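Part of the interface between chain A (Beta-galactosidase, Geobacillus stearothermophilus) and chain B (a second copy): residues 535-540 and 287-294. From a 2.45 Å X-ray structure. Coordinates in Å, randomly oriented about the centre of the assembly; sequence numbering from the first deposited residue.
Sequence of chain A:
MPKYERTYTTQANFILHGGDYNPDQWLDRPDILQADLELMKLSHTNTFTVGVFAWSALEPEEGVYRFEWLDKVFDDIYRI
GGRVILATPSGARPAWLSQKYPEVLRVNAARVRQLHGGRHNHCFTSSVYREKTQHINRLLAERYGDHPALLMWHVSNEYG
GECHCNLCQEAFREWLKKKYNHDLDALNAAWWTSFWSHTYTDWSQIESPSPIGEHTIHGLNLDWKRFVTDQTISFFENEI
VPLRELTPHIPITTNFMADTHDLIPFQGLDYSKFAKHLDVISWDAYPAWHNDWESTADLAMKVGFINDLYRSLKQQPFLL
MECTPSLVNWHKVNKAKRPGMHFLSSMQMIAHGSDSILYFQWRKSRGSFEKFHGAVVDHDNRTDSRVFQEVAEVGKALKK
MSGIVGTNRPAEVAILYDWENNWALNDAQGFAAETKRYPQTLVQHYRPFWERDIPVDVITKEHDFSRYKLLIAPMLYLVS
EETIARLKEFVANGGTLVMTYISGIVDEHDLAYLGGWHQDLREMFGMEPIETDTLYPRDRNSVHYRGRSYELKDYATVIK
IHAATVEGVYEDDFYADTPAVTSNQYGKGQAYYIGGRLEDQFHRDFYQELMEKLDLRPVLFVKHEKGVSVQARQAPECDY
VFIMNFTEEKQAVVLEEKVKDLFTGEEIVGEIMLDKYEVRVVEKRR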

# COMPACT_ATOMS: atom_id res chain seq x y z
N LEU A 535 -0.99 -15.79 -18.66
CA LEU A 535 0.22 -15.13 -19.14
C LEU A 535 0.67 -13.95 -18.28
O LEU A 535 -0.14 -13.32 -17.61
CB LEU A 535 0.00 -14.64 -20.57
CG LEU A 535 -0.51 -15.72 -21.53
CD1 LEU A 535 -0.56 -15.17 -22.94
CD2 LEU A 535 0.39 -16.95 -21.46
N TYR A 536 1.97 -13.68 -18.31
CA TYR A 536 2.55 -12.50 -17.66
C TYR A 536 2.28 -11.27 -18.53
O TYR A 536 2.00 -11.42 -19.71
CB TYR A 536 4.05 -12.71 -17.43
CG TYR A 536 4.32 -13.58 -16.23
CD1 TYR A 536 4.30 -14.97 -16.33
CD2 TYR A 536 4.56 -13.01 -14.99
CE1 TYR A 536 4.53 -15.77 -15.22
CE2 TYR A 536 4.78 -13.79 -13.88
CZ TYR A 536 4.77 -15.17 -13.99
OH TYR A 536 5.00 -15.93 -12.86
N PRO A 537 2.35 -10.06 -17.94
CA PRO A 537 2.05 -8.84 -18.70
C PRO A 537 2.82 -8.66 -20.01
O PRO A 537 2.24 -8.21 -20.99
CB PRO A 537 2.42 -7.73 -17.71
CG PRO A 537 2.08 -8.32 -16.39
CD PRO A 537 2.48 -9.78 -16.50
N ARG A 538 4.09 -9.02 -20.04
CA ARG A 538 4.84 -8.84 -21.28
C ARG A 538 4.60 -9.97 -22.28
O ARG A 538 5.03 -9.89 -23.43
CB ARG A 538 6.34 -8.70 -20.98
CG ARG A 538 6.71 -7.44 -20.22
CD ARG A 538 8.18 -7.44 -19.81
NE ARG A 538 8.56 -6.15 -19.24
CZ ARG A 538 8.87 -5.95 -17.96
NH1 ARG A 538 8.87 -6.96 -17.09
NH2 ARG A 538 9.19 -4.73 -17.55
N ASP A 539 3.95 -11.05 -21.84
CA ASP A 539 3.69 -12.18 -22.73
C ASP A 539 2.69 -11.78 -23.82
O ASP A 539 1.80 -10.97 -23.58
CB ASP A 539 3.16 -13.39 -21.96
CG ASP A 539 4.21 -14.02 -21.06
OD1 ASP A 539 5.41 -13.76 -21.30
OD2 ASP A 539 3.83 -14.76 -20.12
N ARG A 540 2.86 -12.34 -25.01
CA ARG A 540 1.95 -12.07 -26.11
C ARG A 540 1.75 -13.33 -26.93
O ARG A 540 2.64 -14.17 -27.00
CB ARG A 540 2.48 -10.97 -27.03
CG ARG A 540 2.56 -9.60 -26.40
CD ARG A 540 1.18 -9.00 -26.16
NE ARG A 540 1.29 -7.62 -25.69
CZ ARG A 540 1.44 -7.26 -24.42
NH1 ARG A 540 1.50 -8.18 -23.47
NH2 ARG A 540 1.53 -5.97 -24.09
N PRO B 287 9.40 -22.30 -7.89
CA PRO B 287 9.93 -21.22 -8.74
C PRO B 287 8.85 -20.71 -9.68
O PRO B 287 8.04 -21.51 -10.14
CB PRO B 287 11.07 -21.90 -9.52
CG PRO B 287 11.29 -23.21 -8.86
CD PRO B 287 9.98 -23.60 -8.25
N ALA B 288 8.81 -19.41 -9.95
CA ALA B 288 7.81 -18.89 -10.88
C ALA B 288 8.33 -19.00 -12.31
O ALA B 288 8.56 -17.98 -12.97
CB ALA B 288 7.45 -17.45 -10.55
N TRP B 289 8.50 -20.24 -12.78
CA TRP B 289 8.97 -20.50 -14.14
C TRP B 289 8.21 -19.70 -15.20
O TRP B 289 6.99 -19.51 -15.10
CB TRP B 289 8.88 -22.00 -14.47
CG TRP B 289 9.75 -22.90 -13.60
CD1 TRP B 289 9.31 -23.82 -12.68
CD2 TRP B 289 11.18 -22.94 -13.56
NE1 TRP B 289 10.39 -24.44 -12.08
CE2 TRP B 289 11.55 -23.91 -12.60
CE3 TRP B 289 12.19 -22.25 -14.24
CZ2 TRP B 289 12.88 -24.21 -12.31
CZ3 TRP B 289 13.51 -22.55 -13.95
CH2 TRP B 289 13.84 -23.52 -13.00
N HIS B 290 8.96 -19.21 -16.18
CA HIS B 290 8.44 -18.52 -17.36
C HIS B 290 7.90 -17.13 -17.05
O HIS B 290 7.12 -16.57 -17.82
CB HIS B 290 7.36 -19.36 -18.05
CG HIS B 290 7.74 -20.79 -18.23
ND1 HIS B 290 8.92 -21.18 -18.82
CD2 HIS B 290 7.08 -21.94 -17.91
CE1 HIS B 290 8.98 -22.51 -18.86
NE2 HIS B 290 7.88 -22.99 -18.31
N ASN B 291 8.33 -16.56 -15.92
CA ASN B 291 7.97 -15.18 -15.60
C ASN B 291 8.63 -14.22 -16.60
O ASN B 291 9.50 -14.63 -17.37
CB ASN B 291 8.36 -14.83 -14.16
CG ASN B 291 9.86 -14.76 -13.96
OD1 ASN B 291 10.52 -13.84 -14.45
ND2 ASN B 291 10.41 -15.72 -13.23
N ASP B 292 8.21 -12.96 -16.58
CA ASP B 292 8.64 -12.01 -17.59
C ASP B 292 9.61 -10.95 -17.06
O ASP B 292 9.76 -9.90 -17.68
CB ASP B 292 7.42 -11.32 -18.23
CG ASP B 292 6.66 -10.40 -17.27
OD1 ASP B 292 6.85 -10.49 -16.04
OD2 ASP B 292 5.84 -9.58 -17.76
N TRP B 293 10.26 -11.21 -15.93
CA TRP B 293 11.22 -10.25 -15.40
C TRP B 293 12.67 -10.76 -15.38
O TRP B 293 13.60 -10.02 -15.05
CB TRP B 293 10.79 -9.79 -14.00
CG TRP B 293 10.65 -10.92 -13.01
CD1 TRP B 293 11.66 -11.62 -12.41
CD2 TRP B 293 9.43 -11.47 -12.49
NE1 TRP B 293 11.15 -12.57 -11.56
CE2 TRP B 293 9.78 -12.50 -11.59
CE3 TRP B 293 8.07 -11.20 -12.70
CZ2 TRP B 293 8.83 -13.26 -10.91
CZ3 TRP B 293 7.13 -11.96 -12.02
CH2 TRP B 293 7.51 -12.97 -11.14
N GLU B 294 12.87 -12.02 -15.74
CA GLU B 294 14.21 -12.61 -15.76
C GLU B 294 14.25 -13.82 -16.70
O GLU B 294 13.21 -14.41 -17.00
CB GLU B 294 14.64 -13.04 -14.35
CG GLU B 294 13.90 -14.25 -13.85
CD GLU B 294 14.09 -14.50 -12.36
OE1 GLU B 294 15.00 -13.90 -11.75
OE2 GLU B 294 13.32 -15.31 -11.81
O HOH W 1 5.26 -18.49 -13.40
O HOH W 2 7.33 -14.58 -19.61

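Neither stretch forms regular helix or strand; each is shaped by a turn, type I from Tyr A536 to Asp A539 and type II from Ala B288 to Asn B291, and the backbones come nearest at Tyr A536 and Asp B292, whose CA atoms lie 6.1 Å apart. Asp A539 N donates to Tyr A536 O (2.9 Å), closing the first turn. Together the stretches bury 371 Å², most of it on Tyr A536 and Asp B292, both pointing toward the partner. The Tyr A536 ring (chi1 m) lies against the chain B backbone, its flat face suited to close packing: Asn B291 CA sits over one face, 3.5 Å from the ring centroid, a CH-pi contact. Tyr A536 CE2 also meets Trp B293 CZ3 at 3.5 Å. The phenol's polar end is served by water 1, 2.6 Å from both Tyr A536 OH and Trp B289 O. Asp B292 (chi1 p) brings OD2 to Arg A538 N, a 2.9 Å hydrogen bond that suits a short carboxylate, while Arg A538 NH1 reaches Asp B292 O at 3.1 Å, so the arginine binds carboxylate and backbone of one residue. Water 2 donates to Asp A539 OD1 and His B290 O, each 2.7 Å away. Asn B291 braces its own loop, ND2 donating to Ala B288 O (2.9 Å).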